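Local structure of Thg1-like uncharacterized protein (Bacillus thuringiensis, 4KGM) at the interface of chains A and B. The protein is a bacterial Thg1-like protein with a polymerase palm-like catalytic domain that binds nucleoside triphosphate and probably adds nucleotides to the 5' end of tRNA in the 3'-5' direction. Sequence-based numbering; all coordinates share one arbitrary frame. Chains: chain A/B, Thg1-like uncharacterized protein.

Contact 1: the interface of chains A and B. Residues chain A 135, 142-143, 146; chain B 4-5, 8, 12.
A:Trp146 lies with one face of its indole against B:Met8, the main packing of this apolar helix-to-helix patch, where the N-terminal helix 4-13 of one Thg1-like subunit packs against helix 140-160 of the other. B:Met8 CB sits over the six-membered ring, 3.6 Å from its centroid and offset toward the rim, a CH-pi contact. B:Met8 CG follows above the rim, 3.6 Å from A:Trp146 CE3, and the two side chains run past each other in opposite directions. A bend at chi2 (-58°) turns the thioether end of B:Met8 off the indole and toward the partner helix. There its methyl CE rests 3.6 Å from A:Asn142 CB and 3.7 Å from A:Tyr143 CA, while SD lies near A:Tyr143 CB. At the five-membered end of the indole, B:Gly5 CA lies 3.5 Å from A:Trp146 NE1, with CD1 beside it; the lack of a side chain probably lets the helix come this close. B:Ile4 adds to the packing: CG1 is anti to the backbone N (chi1 173°), and CD1, continuing the extended chain, ends 3.9 Å from A:Trp146 CB. Within chain A, A:Tyr143 CD1 also meets the rim of the indole in its plane and probably helps to fix the ring's tilt.

Contact 2: the interface of chains A and B. Residues chain A 129, 131; chain B 12, 16, 99, 103.
This is a charged patch of the two-fold symmetric interface, tying strand 128-134 of one subunit to helices 4-13 and 97-119 of the other; its salt bridges probably help to set the register of the pair. A:Arg131 reaches B:Glu12 through NH1, which donates to the carboxylate oxygen OE2 at 2.7 Å. The oxygen is approached nearly along its own C-O bond, and the guanidinium and carboxylate planes stand 67° apart: an approach through one nitrogen, bent at the hydrogen (143°), not a flat two-pronged bridge. A bend at chi3 (66°) swings the guanidinium of A:Arg131 back toward A:Asp129 on the same strand. Its other terminal nitrogen, NH2, donates to A:Asp129 OD2 at 3.0 Å, meeting OD2 on its syn side, somewhat out of the carboxylate plane, while OD2 itself lies in the guanidinium plane. This bond within the strand probably steadies the arginine. The same OD2 also receives B:Lys99 NZ in a weaker contact of 3.2 Å. The lysine amine and the guanidinium share one carboxylate oxygen, which probably offsets their like charge. B:Arg16 NH1 stands 4.4 Å from A:Arg131 NH1. Beside this cluster, the methyl CG2 of B:Val103 packs 3.6 Å from A:Asp129 CB.

Contact 3: the interface of chains A and B. Residues chain A 105, 109, 127-128; chain B 102, 106, 109-110.
Helix 97-119 of each Thg1-like subunit meets its symmetry mate here, near the start of strand 128-134, and a small set of hydroxyl and methyl groups fills the contact. B:Ser106 makes polar links across. Its OG forms a hydrogen bond of 2.6 Å with A:Thr109 OG1 and also accepts the backbone N-H of A:Phe128, with N at 2.8 Å from OG, in a nearly straight bond (170° at H). The serine hydroxyl thus joins the partner's helix to the first residue of its strand. It is placed there by a chi1 of -174°, which points OG away from its own backbone nitrogen and out toward the other chain. A:Thr109 OG1 in turn donates to A:Ala105 O, the carbonyl oxygen one helical turn earlier, at 2.6 Å, with the donor tilted 35° from the carbonyl plane. The threonine's other branch serves the apolar side: CG2 packs 3.7 Å from B:Ala110 CB and 4.1 Å from B:Thr109 CB, bringing the equivalent threonines of the two chains together. Toward the N-terminal part of the helices, A:Ala105 CB stands 3.9 Å from B:Ser102 CB. A:Thr127, just ahead of the strand, flanks the serine hydroxyl through its CA and CB.

Contact 1: the interface of chains A and B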
loop_
_atom_site.group_PDB
_atom_site.type_symbol
_atom_site.label_atom_id
_atom_site.label_comp_id
_atom_site.label_asym_id
_atom_site.label_seq_id
_atom_site.Cartn_x
_atom_site.Cartn_y
_atom_site.Cartn_z
ATOM N N LEU A 135 -10.821 3.817 -10.478
ATOM C CA LEU A 135 -11.202 5.128 -10.977
ATOM C C LEU A 135 -12.616 5.454 -10.537
ATOM O O LEU A 135 -13.471 4.573 -10.485
ATOM C CB LEU A 135 -11.132 5.169 -12.506
ATOM C CG LEU A 135 -9.766 5.337 -13.170
ATOM C CD1 LEU A 135 -9.932 5.389 -14.675
ATOM C CD2 LEU A 135 -9.086 6.594 -12.672
ATOM N N ASN A 142 -13.029 9.677 -19.260
ATOM C CA ASN A 142 -11.835 10.512 -19.323
ATOM C C ASN A 142 -10.537 9.707 -19.413
ATOM O O ASN A 142 -9.534 10.199 -19.930
ATOM C CB ASN A 142 -11.782 11.474 -18.132
ATOM C CG ASN A 142 -12.797 12.597 -18.241
ATOM O OD1 ASN A 142 -13.716 12.698 -17.431
ATOM N ND2 ASN A 142 -12.629 13.451 -19.243
ATOM N N TYR A 143 -10.552 8.474 -18.913
ATOM C CA TYR A 143 -9.376 7.615 -19.008
ATOM C C TYR A 143 -9.106 7.200 -20.450
ATOM O O TYR A 143 -7.984 7.319 -20.941
ATOM C CB TYR A 143 -9.513 6.362 -18.136
ATOM C CG TYR A 143 -8.400 5.365 -18.383
ATOM C CD1 TYR A 143 -7.148 5.539 -17.810
ATOM C CD2 TYR A 143 -8.595 4.264 -19.209
ATOM C CE1 TYR A 143 -6.125 4.641 -18.044
ATOM C CE2 TYR A 143 -7.577 3.364 -19.449
ATOM C CZ TYR A 143 -6.345 3.557 -18.864
ATOM O OH TYR A 143 -5.328 2.660 -19.099
ATOM N N TRP A 146 -8.138 9.971 -22.579
ATOM C CA TRP A 146 -6.724 10.227 -22.345
ATOM C C TRP A 146 -5.866 9.246 -23.134
ATOM O O TRP A 146 -4.784 9.592 -23.606
ATOM C CB TRP A 146 -6.418 10.126 -20.852
ATOM C CG TRP A 146 -4.970 10.254 -20.498
ATOM C CD1 TRP A 146 -4.122 11.258 -20.862
ATOM C CD2 TRP A 146 -4.208 9.363 -19.676
ATOM N NE1 TRP A 146 -2.874 11.039 -20.332
ATOM C CE2 TRP A 146 -2.901 9.882 -19.597
ATOM C CE3 TRP A 146 -4.503 8.172 -19.003
ATOM C CZ2 TRP A 146 -1.888 9.253 -18.874
ATOM C CZ3 TRP A 146 -3.496 7.548 -18.285
ATOM C CH2 TRP A 146 -2.204 8.090 -18.227
ATOM N N ILE B 4 -5.828 16.746 -17.733
ATOM C CA ILE B 4 -6.390 15.399 -17.692
ATOM C C ILE B 4 -5.302 14.335 -17.517
ATOM O O ILE B 4 -5.487 13.361 -16.787
ATOM C CB ILE B 4 -7.239 15.105 -18.951
ATOM C CG1 ILE B 4 -7.674 13.639 -18.984
ATOM C CG2 ILE B 4 -6.473 15.472 -20.218
ATOM C CD1 ILE B 4 -8.532 13.289 -20.175
ATOM N N GLY B 5 -4.163 14.537 -18.173
ATOM C CA GLY B 5 -3.042 13.626 -18.047
ATOM C C GLY B 5 -2.435 13.665 -16.656
ATOM O O GLY B 5 -1.840 12.689 -16.197
ATOM N N MET B 8 -5.017 11.654 -14.275
ATOM C CA MET B 8 -4.868 10.231 -14.548
ATOM C C MET B 8 -3.565 9.695 -13.977
ATOM O O MET B 8 -3.529 8.597 -13.423
ATOM C CB MET B 8 -4.929 9.968 -16.051
ATOM C CG MET B 8 -6.288 10.242 -16.653
ATOM S SD MET B 8 -7.564 9.242 -15.872
ATOM C CE MET B 8 -9.026 10.170 -16.309
ATOM N N GLU B 12 -3.185 6.713 -11.240
ATOM C CA GLU B 12 -2.331 5.556 -11.459
ATOM C C GLU B 12 -1.274 5.448 -10.364
ATOM O O GLU B 12 -0.954 4.352 -9.901
ATOM C CB GLU B 12 -1.668 5.645 -12.834
ATOM C CG GLU B 12 -0.733 4.493 -13.155
ATOM C CD GLU B 12 -0.076 4.642 -14.513
ATOM O OE1 GLU B 12 -0.691 5.260 -15.408
ATOM O OE2 GLU B 12 1.058 4.148 -14.684
#

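Contact 2: the interface of chains A and B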
loop_
_atom_site.group_PDB
_atom_site.type_symbol
_atom_site.label_atom_id
_atom_site.label_comp_id
_atom_site.label_asym_id
_atom_site.label_seq_id
_atom_site.Cartn_x
_atom_site.Cartn_y
_atom_site.Cartn_z
ATOM N N ASP A 129 4.162 -6.099 -19.151
ATOM C CA ASP A 129 3.999 -5.737 -17.752
ATOM C C ASP A 129 2.517 -5.505 -17.501
ATOM O O ASP A 129 1.733 -5.403 -18.445
ATOM C CB ASP A 129 4.802 -4.484 -17.404
ATOM C CG ASP A 129 4.030 -3.206 -17.656
ATOM O OD1 ASP A 129 3.455 -3.051 -18.754
ATOM O OD2 ASP A 129 3.993 -2.353 -16.746
ATOM N N ARG A 131 -0.408 -3.433 -14.695
ATOM C CA ARG A 131 -0.690 -2.552 -13.570
ATOM C C ARG A 131 -2.192 -2.349 -13.424
ATOM O O ARG A 131 -2.910 -2.205 -14.413
ATOM C CB ARG A 131 0.028 -1.210 -13.734
ATOM C CG ARG A 131 -0.394 -0.412 -14.958
ATOM C CD ARG A 131 0.548 0.752 -15.211
ATOM N NE ARG A 131 1.885 0.292 -15.569
ATOM C CZ ARG A 131 2.907 1.099 -15.835
ATOM N NH1 ARG A 131 2.747 2.413 -15.782
ATOM N NH2 ARG A 131 4.091 0.590 -16.154
ATOM N N GLU B 12 -3.185 6.713 -11.240
ATOM C CA GLU B 12 -2.331 5.556 -11.459
ATOM C C GLU B 12 -1.274 5.448 -10.364
ATOM O O GLU B 12 -0.954 4.352 -9.901
ATOM C CB GLU B 12 -1.668 5.645 -12.834
ATOM C CG GLU B 12 -0.733 4.493 -13.155
ATOM C CD GLU B 12 -0.076 4.642 -14.513
ATOM O OE1 GLU B 12 -0.691 5.260 -15.408
ATOM O OE2 GLU B 12 1.058 4.148 -14.684
ATOM N N ARG B 16 0.990 2.946 -7.415
ATOM C CA ARG B 16 2.362 2.754 -7.854
ATOM C C ARG B 16 3.207 2.443 -6.630
ATOM O O ARG B 16 3.959 3.288 -6.145
ATOM C CB ARG B 16 2.895 3.992 -8.578
ATOM C CG ARG B 16 4.259 3.784 -9.224
ATOM C CD ARG B 16 4.788 5.055 -9.868
ATOM N NE ARG B 16 6.075 4.828 -10.521
ATOM C CZ ARG B 16 6.218 4.479 -11.796
ATOM N NH1 ARG B 16 5.151 4.320 -12.569
ATOM N NH2 ARG B 16 7.430 4.293 -12.302
ATOM N N LYS B 99 5.260 -4.084 -11.273
ATOM C CA LYS B 99 6.093 -4.344 -12.437
ATOM C C LYS B 99 6.930 -5.602 -12.225
ATOM O O LYS B 99 7.056 -6.433 -13.121
ATOM C CB LYS B 99 6.987 -3.139 -12.738
ATOM C CG LYS B 99 7.308 -2.956 -14.211
ATOM C CD LYS B 99 7.890 -1.575 -14.476
ATOM C CE LYS B 99 8.252 -1.389 -15.943
ATOM N NZ LYS B 99 7.066 -1.480 -16.838
ATOM N N VAL B 103 5.831 -8.800 -14.670
ATOM C CA VAL B 103 6.836 -9.166 -15.664
ATOM C C VAL B 103 7.441 -10.539 -15.365
ATOM O O VAL B 103 7.690 -11.326 -16.281
ATOM C CB VAL B 103 7.941 -8.087 -15.794
ATOM C CG1 VAL B 103 9.028 -8.531 -16.764
ATOM C CG2 VAL B 103 7.334 -6.773 -16.255
#

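Contact 3: the interface of chains A and B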
loop_
_atom_site.group_PDB
_atom_site.type_symbol
_atom_site.label_atom_id
_atom_site.label_comp_id
_atom_site.label_asym_id
_atom_site.label_seq_id
_atom_site.Cartn_x
_atom_site.Cartn_y
_atom_site.Cartn_z
ATOM N N ALA A 105 -1.093 -9.909 -17.231
ATOM C CA ALA A 105 0.115 -9.891 -18.045
ATOM C C ALA A 105 0.444 -11.297 -18.533
ATOM O O ALA A 105 0.882 -11.484 -19.668
ATOM C CB ALA A 105 1.280 -9.309 -17.258
ATOM N N THR A 109 0.516 -12.468 -22.320
ATOM C CA THR A 109 1.741 -13.102 -22.791
ATOM C C THR A 109 1.472 -14.435 -23.487
ATOM O O THR A 109 2.030 -14.714 -24.550
ATOM C CB THR A 109 2.724 -13.329 -21.628
ATOM O OG1 THR A 109 3.063 -12.069 -21.035
ATOM C CG2 THR A 109 3.991 -14.009 -22.116
ATOM N N THR A 127 7.179 -10.227 -24.038
ATOM C CA THR A 127 6.762 -10.112 -22.645
ATOM C C THR A 127 5.982 -8.824 -22.407
ATOM O O THR A 127 6.065 -7.878 -23.191
ATOM C CB THR A 127 7.959 -10.175 -21.678
ATOM O OG1 THR A 127 8.935 -9.197 -22.056
ATOM C CG2 THR A 127 8.593 -11.559 -21.703
ATOM N N PHE A 128 5.221 -8.801 -21.318
ATOM C CA PHE A 128 4.372 -7.664 -20.993
ATOM C C PHE A 128 4.453 -7.345 -19.505
ATOM O O PHE A 128 4.770 -8.212 -18.690
ATOM C CB PHE A 128 2.915 -7.969 -21.348
ATOM C CG PHE A 128 2.678 -8.210 -22.811
ATOM C CD1 PHE A 128 2.894 -9.460 -23.369
ATOM C CD2 PHE A 128 2.213 -7.191 -23.626
ATOM C CE1 PHE A 128 2.672 -9.682 -24.713
ATOM C CE2 PHE A 128 1.988 -7.408 -24.970
ATOM C CZ PHE A 128 2.217 -8.654 -25.515
ATOM N N SER B 102 4.319 -8.666 -12.261
ATOM C CA SER B 102 3.677 -8.954 -13.537
ATOM C C SER B 102 4.671 -9.443 -14.593
ATOM O O SER B 102 4.389 -10.396 -15.318
ATOM C CB SER B 102 2.896 -7.740 -14.045
ATOM O OG SER B 102 3.756 -6.644 -14.307
ATOM N N SER B 106 5.061 -12.826 -16.515
ATOM C CA SER B 106 5.099 -12.751 -17.969
ATOM C C SER B 106 6.239 -13.602 -18.516
ATOM O O SER B 106 6.022 -14.474 -19.357
ATOM C CB SER B 106 5.266 -11.303 -18.426
ATOM O OG SER B 106 5.166 -11.198 -19.835
ATOM N N THR B 109 5.557 -17.232 -18.060
ATOM C CA THR B 109 4.514 -17.661 -18.983
ATOM C C THR B 109 5.062 -17.896 -20.389
ATOM O O THR B 109 4.763 -18.913 -21.018
ATOM C CB THR B 109 3.384 -16.616 -19.057
ATOM O OG1 THR B 109 2.891 -16.348 -17.738
ATOM C CG2 THR B 109 2.245 -17.112 -19.931
ATOM N N ALA B 110 5.865 -16.952 -20.870
ATOM C CA ALA B 110 6.412 -17.013 -22.223
ATOM C C ALA B 110 7.302 -18.235 -22.428
ATOM O O ALA B 110 7.119 -18.992 -23.379
ATOM C CB ALA B 110 7.185 -15.738 -22.539
#

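The three contacts run from the outlying N-terminal helix to the helix pair beside the two-fold axis. The C-alpha centres of contacts 1 and 2 are about 16 Å apart, those of contacts 2 and 3 about 12 Å, and those of contacts 1 and 3 about 25 Å. Contacts 1 and 2 share helix 4-13 of chain B through B:Glu12, whereas contacts 2 and 3 share helix 97-119 of chain B and strand 128-134 of chain A. Apolar, charged and hydroxyl-rich patches succeed one another, and symmetry repeats them, which suggests, without proving, that the pair is a stable unit of the deposited tetramer.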